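Local structure of lipopolysaccharide export system protein LptH (Pseudomonas aeruginosa, 4UU4) at residues D122-V126 with G135-V139; G130-E136 with R161-V167. The protein binds lipopolysaccharide in the periplasm and is required for its translocation from the inner to the outer membrane. All coordinates share one frame. Residue numbers count along the deposited sequence, not the author numbering.

Contact 1 of 2, residues D122-V126 with G135-V139; sequences DQAKV and GEKIV
At the corners where the chain crosses between the two sheets of the LptH jellyroll, strand 124-126 meets the turn into strand 137-139; the axes approach to 6.4 Å at 46°. D122 and Q123 form the first corner with positive phi (53° and 82°), and the chain is fully extended by K125 and V126. G135, extended (phi -171°, psi 171°), makes an antiparallel hydrogen-bonded pair with A124, CA atoms 5.1 Å apart, and its N donates to A124 O at 2.9 Å. E136 turns the second corner (phi -69°, psi -34°), so its O accepts a weak hydrogen bond from D122 N, 3.0 Å away. Its CA-CB bond points away, and its carboxylate takes a salt bridge from R151 and hydrogen bonds from A152 N and R161 N. K137 resumes extended structure, CA 4.1 Å from A124 CB, CA-CB bond directed away. I138 (m, t) points back: its CG1 lies 3.5 Å from A124 CB and its CG2 3.7 Å from V126 CG2. A sound and a weak main-chain hydrogen bond link the segments at their corners, the aliphatic A124, V126 and I138 pack between the diverging strands inside the jellyroll, and T158 and S159 hold the D122 carboxylate.

Contact 2 of 2, residues G130-E136 with R161-V167; sequences GNTFEGE and RPRIDMV
Strand 131-135 and the C-terminal strand 165-167 run antiparallel, axes 4.9 Å apart at 178°. T132 and V167 form a hydrogen-bonded pair in which T132 N donates to V167 O and V167 N to T132 O, both at 2.9 Å. At the next such pair E134 N reaches D165 O at 2.9 Å and D165 N reaches E134 O at 3.0 Å. F133 and M166 are the non-hydrogen-bonded pair between them; M166 (chi1 t, chi2 p) lays SD over one face of the F133 ring, 3.5 Å from its centroid and 11° off the normal, a Met-aromatic contact. The backbones of F133 and G135 hydrogen-bond instead to V126 and A124 of strand 124-128, and N131 OD1 takes a weak hydrogen bond from Q169 N. Within this chain, strand 165-167 is the outermost strand of one sheet of the β-jellyroll, a fold shared with the E. coli Lpt proteins. On the face of E134 and D165, R161 NH2 lies 3.3 Å from D165 OD2 in a salt bridge and, more loosely, 4.0 Å from E134 OE1, an electrostatic pairing out of the guanidinium plane. Past G135, whose CA lies 3.9 Å from I164 CG2, a side chain and a water replace direct strand pairing. E136 OE2 accepts a hydrogen bond from R161 N at 2.8 Å, while water 1 accepts from E136 N at 2.8 Å and donates to R161 O at 2.7 Å. The same carboxylate forms a salt bridge with R151 through OE2 and accepts a hydrogen bond from A152 N at OE1.

Overall arrangement
From the N terminus, the chain reaches the corner at D122-Q123 after strand 117-121, runs out along strand 124-128 and returns along strand 131-135; contact 1 closes this short excursion where the chain turns at E136 into strand 137-141. Contact 2 starts inside that excursion and ends far beyond it: after strand 147-150 and the following loop, segment 161-167 comes back alongside 130-136. The two loops overlap; the contacts share G135 and E136, and the contact centres lie about 7 Å apart. Strand 131-135 sits between strands 124-128 and 165-167, with V126 O 2.9 Å from F133 N. Contact 1 joins the two sheets at their corners, and contact 2 adds the C-terminal strand, outermost within this chain, to one of them.

Contact 1 of 2, residues D122-V126 with G135-V139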
ATOM      1  N   ASP A 122       8.919   0.992  -6.980  1.00 34.85           N
ATOM      2  CA  ASP A 122       9.308   2.217  -7.727  1.00 29.76           C
ATOM      3  C   ASP A 122       9.287   3.615  -7.125  1.00 25.85           C
ATOM      4  O   ASP A 122       8.370   4.393  -7.363  1.00 31.90           O
ATOM      5  CB  ASP A 122       8.508   2.357  -9.008  1.00 21.33           C
ATOM      6  CG  ASP A 122       9.358   2.870 -10.149  1.00 29.48           C
ATOM      7  OD1 ASP A 122      10.483   3.335  -9.887  1.00 39.82           O
ATOM      8  OD2 ASP A 122       8.898   2.806 -11.313  1.00 27.09           O
ATOM      9  N   GLN A 123      10.334   3.935  -6.381  1.00 23.66           N
ATOM     10  CA  GLN A 123      10.411   5.047  -5.438  1.00 28.97           C
ATOM     11  C   GLN A 123       9.797   4.765  -4.047  1.00 31.89           C
ATOM     12  O   GLN A 123       9.255   5.660  -3.403  1.00 18.69           O
ATOM     13  CB  GLN A 123       9.901   6.338  -6.044  1.00 24.96           C
ATOM     14  CG  GLN A 123      10.666   6.687  -7.299  1.00 22.50           C
ATOM     15  CD  GLN A 123       9.913   7.625  -8.207  1.00 24.00           C
ATOM     16  OE1 GLN A 123      10.096   7.604  -9.423  1.00 31.60           O
ATOM     17  NE2 GLN A 123       9.065   8.462  -7.624  1.00 24.81           N
ATOM     18  N   ALA A 124       9.921   3.517  -3.604  1.00 19.43           N
ATOM     19  CA  ALA A 124       9.356   3.086  -2.336  1.00 29.39           C
ATOM     20  C   ALA A 124       9.878   3.909  -1.154  1.00 29.89           C
ATOM     21  O   ALA A 124      11.077   3.939  -0.885  1.00 28.51           O
ATOM     22  CB  ALA A 124       9.633   1.608  -2.120  1.00 28.30           C
ATOM     23  N   LYS A 125       8.967   4.579  -0.454  1.00 30.51           N
ATOM     24  CA  LYS A 125       9.329   5.335   0.735  1.00 25.53           C
ATOM     25  C   LYS A 125       8.451   4.889   1.898  1.00 26.31           C
ATOM     26  O   LYS A 125       7.333   4.435   1.691  1.00 22.82           O
ATOM     27  CB  LYS A 125       9.168   6.838   0.487  1.00 28.34           C
ATOM     28  CG  LYS A 125       9.952   7.728   1.445  1.00 33.66           C
ATOM     29  CD  LYS A 125       9.561   9.195   1.295  1.00 46.70           C
ATOM     30  CE  LYS A 125       9.638   9.659  -0.155  1.00 59.96           C
ATOM     31  NZ  LYS A 125       9.096  11.040  -0.342  1.00 69.25           N
ATOM     32  N   VAL A 126       8.971   4.993   3.117  1.00 32.49           N
ATOM     33  CA  VAL A 126       8.204   4.697   4.325  1.00 30.29           C
ATOM     34  C   VAL A 126       8.618   5.644   5.441  1.00 32.56           C
ATOM     35  O   VAL A 126       9.791   5.703   5.806  1.00 35.43           O
ATOM     36  CB  VAL A 126       8.429   3.256   4.836  1.00 24.83           C
ATOM     37  CG1 VAL A 126       7.746   3.068   6.177  1.00 26.86           C
ATOM     38  CG2 VAL A 126       7.916   2.232   3.848  1.00 22.73           C
ATOM     39  N   GLY A 135      13.822   3.067  -0.979  1.00 21.54           N
ATOM     40  CA  GLY A 135      14.315   1.914  -1.710  1.00 22.70           C
ATOM     41  C   GLY A 135      13.585   1.670  -3.014  1.00 28.68           C
ATOM     42  O   GLY A 135      12.568   2.303  -3.303  1.00 32.24           O
ATOM     43  N   GLU A 136      14.120   0.752  -3.812  1.00 23.88           N
ATOM     44  CA  GLU A 136      13.492   0.351  -5.061  1.00 27.35           C
ATOM     45  C   GLU A 136      12.213  -0.418  -4.759  1.00 30.93           C
ATOM     46  O   GLU A 136      11.227  -0.326  -5.496  1.00 32.53           O
ATOM     47  CB  GLU A 136      14.440  -0.527  -5.881  1.00 26.44           C
ATOM     48  CG  GLU A 136      14.849   0.063  -7.219  1.00 33.62           C
ATOM     49  CD  GLU A 136      15.691  -0.896  -8.040  1.00 37.17           C
ATOM     50  OE1 GLU A 136      15.487  -2.121  -7.902  1.00 35.45           O
ATOM     51  OE2 GLU A 136      16.557  -0.428  -8.815  1.00 40.69           O
ATOM     52  N   LYS A 137      12.237  -1.176  -3.668  1.00 28.90           N
ATOM     53  CA  LYS A 137      11.094  -1.992  -3.282  1.00 23.70           C
ATOM     54  C   LYS A 137      11.028  -2.225  -1.773  1.00 30.06           C
ATOM     55  O   LYS A 137      11.999  -2.668  -1.157  1.00 30.42           O
ATOM     56  CB  LYS A 137      11.133  -3.326  -4.029  1.00 30.71           C
ATOM     57  CG  LYS A 137      10.123  -4.344  -3.538  1.00 26.06           C
ATOM     58  CD  LYS A 137      10.229  -5.639  -4.311  1.00 28.80           C
ATOM     59  CE  LYS A 137       9.388  -6.724  -3.669  1.00 29.83           C
ATOM     60  NZ  LYS A 137       9.177  -7.892  -4.567  1.00 34.66           N
ATOM     61  N   ILE A 138       9.876  -1.928  -1.181  1.00 28.67           N
ATOM     62  CA  ILE A 138       9.699  -2.090   0.258  1.00 28.47           C
ATOM     63  C   ILE A 138       8.490  -2.954   0.599  1.00 26.48           C
ATOM     64  O   ILE A 138       7.368  -2.630   0.242  1.00 23.41           O
ATOM     65  CB  ILE A 138       9.552  -0.732   0.970  1.00 24.47           C
ATOM     66  CG1 ILE A 138      10.838   0.081   0.848  1.00 23.92           C
ATOM     67  CG2 ILE A 138       9.213  -0.938   2.430  1.00 27.23           C
ATOM     68  CD1 ILE A 138      10.792   1.398   1.582  1.00 24.07           C
ATOM     69  N   VAL A 139       8.727  -4.056   1.299  1.00 27.90           N
ATOM     70  CA  VAL A 139       7.646  -4.936   1.713  1.00 26.62           C
ATOM     71  C   VAL A 139       7.312  -4.699   3.184  1.00 28.14           C
ATOM     72  O   VAL A 139       8.202  -4.643   4.024  1.00 28.30           O
ATOM     73  CB  VAL A 139       8.012  -6.408   1.477  1.00 28.72           C
ATOM     74  CG1 VAL A 139       6.805  -7.302   1.725  1.00 28.92           C
ATOM     75  CG2 VAL A 139       8.527  -6.589   0.062  1.00 27.91           C
TER

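Contact 2 of 2, residues G130-E136 with R161-V167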
ATOM      1  N   GLY A 130       9.546   9.682  12.345  1.00 83.46           N
ATOM      2  CA  GLY A 130      10.736  10.453  12.031  1.00 75.13           C
ATOM      3  C   GLY A 130      11.745   9.671  11.210  1.00 71.70           C
ATOM      4  O   GLY A 130      12.544  10.253  10.478  1.00 80.38           O
ATOM      5  N   ASN A 131      11.707   8.349  11.333  1.00 56.89           N
ATOM      6  CA  ASN A 131      12.599   7.477  10.576  1.00 44.05           C
ATOM      7  C   ASN A 131      12.153   7.309   9.121  1.00 43.50           C
ATOM      8  O   ASN A 131      11.095   6.744   8.847  1.00 43.92           O
ATOM      9  CB  ASN A 131      12.735   6.111  11.265  1.00 47.64           C
ATOM     10  CG  ASN A 131      13.358   6.213  12.654  1.00 54.84           C
ATOM     11  OD1 ASN A 131      13.630   7.308  13.144  1.00 56.53           O
ATOM     12  ND2 ASN A 131      13.581   5.068  13.294  1.00 55.95           N
ATOM     13  N   THR A 132      12.961   7.805   8.188  1.00 45.25           N
ATOM     14  CA  THR A 132      12.616   7.719   6.768  1.00 34.00           C
ATOM     15  C   THR A 132      13.369   6.596   6.045  1.00 36.25           C
ATOM     16  O   THR A 132      14.572   6.416   6.211  1.00 36.48           O
ATOM     17  CB  THR A 132      12.771   9.086   6.043  1.00 40.58           C
ATOM     18  OG1 THR A 132      11.596   9.878   6.256  1.00 46.96           O
ATOM     19  CG2 THR A 132      12.984   8.910   4.544  1.00 37.32           C
ATOM     20  N   PHE A 133      12.617   5.842   5.254  1.00 44.63           N
ATOM     21  CA  PHE A 133      13.094   4.657   4.562  1.00 45.11           C
ATOM     22  C   PHE A 133      12.893   4.866   3.070  1.00 37.61           C
ATOM     23  O   PHE A 133      11.815   5.268   2.652  1.00 36.44           O
ATOM     24  CB  PHE A 133      12.222   3.477   4.974  1.00 63.15           C
ATOM     25  CG  PHE A 133      12.929   2.446   5.789  1.00 66.54           C
ATOM     26  CD1 PHE A 133      13.854   1.600   5.207  1.00 73.51           C
ATOM     27  CD2 PHE A 133      12.638   2.291   7.133  1.00 80.96           C
ATOM     28  CE1 PHE A 133      14.498   0.634   5.955  1.00 91.60           C
ATOM     29  CE2 PHE A 133      13.276   1.327   7.886  1.00 93.20           C
ATOM     30  CZ  PHE A 133      14.207   0.497   7.298  1.00 98.49           C
ATOM     31  N   GLU A 134      13.911   4.584   2.262  1.00 29.84           N
ATOM     32  CA  GLU A 134      13.778   4.699   0.810  1.00 24.82           C
ATOM     33  C   GLU A 134      14.450   3.541   0.093  1.00 28.62           C
ATOM     34  O   GLU A 134      15.515   3.085   0.505  1.00 28.84           O
ATOM     35  CB  GLU A 134      14.341   6.030   0.306  1.00 30.91           C
ATOM     36  CG  GLU A 134      13.324   7.157   0.267  1.00 37.19           C
ATOM     37  CD  GLU A 134      13.968   8.518   0.100  1.00 55.06           C
ATOM     38  OE1 GLU A 134      14.912   8.824   0.858  1.00 63.94           O
ATOM     39  OE2 GLU A 134      13.527   9.287  -0.778  1.00 63.83           O
ATOM     40  N   GLY A 135      13.822   3.067  -0.979  1.00 21.54           N
ATOM     41  CA  GLY A 135      14.315   1.914  -1.710  1.00 22.70           C
ATOM     42  C   GLY A 135      13.585   1.670  -3.014  1.00 28.68           C
ATOM     43  O   GLY A 135      12.568   2.303  -3.303  1.00 32.24           O
ATOM     44  N   GLU A 136      14.120   0.752  -3.812  1.00 23.88           N
ATOM     45  CA  GLU A 136      13.492   0.351  -5.061  1.00 27.35           C
ATOM     46  C   GLU A 136      12.213  -0.418  -4.759  1.00 30.93           C
ATOM     47  O   GLU A 136      11.227  -0.326  -5.496  1.00 32.53           O
ATOM     48  CB  GLU A 136      14.440  -0.527  -5.881  1.00 26.44           C
ATOM     49  CG  GLU A 136      14.849   0.063  -7.219  1.00 33.62           C
ATOM     50  CD  GLU A 136      15.691  -0.896  -8.040  1.00 37.17           C
ATOM     51  OE1 GLU A 136      15.487  -2.121  -7.902  1.00 35.45           O
ATOM     52  OE2 GLU A 136      16.557  -0.428  -8.815  1.00 40.69           O
ATOM     53  N   ARG A 161      17.309   2.220  -8.409  1.00 36.07           N
ATOM     54  CA  ARG A 161      17.933   2.604  -7.147  1.00 34.18           C
ATOM     55  C   ARG A 161      18.536   1.370  -6.472  1.00 29.76           C
ATOM     56  O   ARG A 161      17.934   0.795  -5.568  1.00 28.92           O
ATOM     57  CB  ARG A 161      16.898   3.258  -6.231  1.00 32.78           C
ATOM     58  CG  ARG A 161      17.477   3.943  -5.008  1.00 35.64           C
ATOM     59  CD  ARG A 161      16.389   4.280  -3.999  1.00 37.11           C
ATOM     60  NE  ARG A 161      16.923   4.980  -2.835  1.00 36.49           N
ATOM     61  CZ  ARG A 161      16.841   6.293  -2.649  1.00 42.34           C
ATOM     62  NH1 ARG A 161      16.238   7.058  -3.549  1.00 43.18           N
ATOM     63  NH2 ARG A 161      17.359   6.841  -1.557  1.00 52.23           N
ATOM     64  N   PRO A 162      19.729   0.956  -6.924  1.00 36.36           N
ATOM     65  CA  PRO A 162      20.388  -0.280  -6.477  1.00 41.47           C
ATOM     66  C   PRO A 162      20.776  -0.281  -4.998  1.00 40.97           C
ATOM     67  O   PRO A 162      21.070  -1.339  -4.442  1.00 40.60           O
ATOM     68  CB  PRO A 162      21.645  -0.340  -7.352  1.00 42.91           C
ATOM     69  CG  PRO A 162      21.322   0.515  -8.540  1.00 36.46           C
ATOM     70  CD  PRO A 162      20.491   1.624  -7.992  1.00 33.53           C
ATOM     71  N   ARG A 163      20.777   0.894  -4.378  1.00 37.96           N
ATOM     72  CA  ARG A 163      21.094   1.026  -2.961  1.00 33.48           C
ATOM     73  C   ARG A 163      19.951   1.730  -2.234  1.00 30.32           C
ATOM     74  O   ARG A 163      19.369   2.681  -2.751  1.00 28.92           O
ATOM     75  CB  ARG A 163      22.393   1.822  -2.780  1.00 34.58           C
ATOM     76  CG  ARG A 163      23.622   1.196  -3.427  1.00 37.44           C
ATOM     77  CD  ARG A 163      24.314   0.216  -2.494  1.00 39.45           C
ATOM     78  NE  ARG A 163      25.053   0.893  -1.430  1.00 40.56           N
ATOM     79  CZ  ARG A 163      25.659   0.271  -0.424  1.00 42.62           C
ATOM     80  NH1 ARG A 163      25.613  -1.050  -0.334  1.00 43.79           N
ATOM     81  NH2 ARG A 163      26.303   0.967   0.498  1.00 43.97           N
ATOM     82  N   ILE A 164      19.638   1.266  -1.030  1.00 31.60           N
ATOM     83  CA  ILE A 164      18.589   1.883  -0.225  1.00 28.30           C
ATOM     84  C   ILE A 164      19.150   2.939   0.736  1.00 35.51           C
ATOM     85  O   ILE A 164      20.331   2.920   1.084  1.00 35.71           O
ATOM     86  CB  ILE A 164      17.828   0.831   0.594  1.00 28.07           C
ATOM     87  CG1 ILE A 164      18.759   0.160   1.595  1.00 30.62           C
ATOM     88  CG2 ILE A 164      17.226  -0.227  -0.306  1.00 33.32           C
ATOM     89  CD1 ILE A 164      18.140  -1.042   2.239  1.00 40.98           C
ATOM     90  N   ASP A 165      18.292   3.861   1.157  1.00 35.50           N
ATOM     91  CA  ASP A 165      18.688   4.878   2.122  1.00 33.07           C
ATOM     92  C   ASP A 165      17.837   4.787   3.382  1.00 36.01           C
ATOM     93  O   ASP A 165      16.658   4.443   3.325  1.00 42.53           O
ATOM     94  CB  ASP A 165      18.575   6.279   1.518  1.00 46.20           C
ATOM     95  CG  ASP A 165      19.928   6.892   1.216  1.00 66.57           C
ATOM     96  OD1 ASP A 165      20.667   7.207   2.172  1.00 73.64           O
ATOM     97  OD2 ASP A 165      20.251   7.067   0.022  1.00 76.16           O
ATOM     98  N   MET A 166      18.446   5.114   4.514  1.00 32.84           N
ATOM     99  CA  MET A 166      17.780   5.029   5.803  1.00 34.54           C
ATOM    100  C   MET A 166      18.188   6.209   6.673  1.00 42.64           C
ATOM    101  O   MET A 166      19.368   6.538   6.760  1.00 40.61           O
ATOM    102  CB  MET A 166      18.172   3.719   6.491  1.00 50.40           C
ATOM    103  CG  MET A 166      17.643   3.565   7.906  1.00 50.71           C
ATOM    104  SD  MET A 166      15.850   3.683   7.975  1.00 68.37           S
ATOM    105  CE  MET A 166      15.570   3.548   9.735  1.00 91.93           C
ATOM    106  N   VAL A 167      17.217   6.856   7.310  1.00 38.71           N
ATOM    107  CA  VAL A 167      17.530   7.875   8.306  1.00 51.96           C
ATOM    108  C   VAL A 167      16.745   7.686   9.599  1.00 50.42           C
ATOM    109  O   VAL A 167      15.520   7.557   9.591  1.00 47.52           O
ATOM    110  CB  VAL A 167      17.334   9.311   7.774  1.00 42.06           C
ATOM    111  CG1 VAL A 167      18.425   9.667   6.777  1.00 52.01           C
ATOM    112  CG2 VAL A 167      15.978   9.463   7.147  1.00 46.45           C
TER
HETATM  113  O   HOH W   1      16.711  -0.201  -3.414  1.00 27.37           O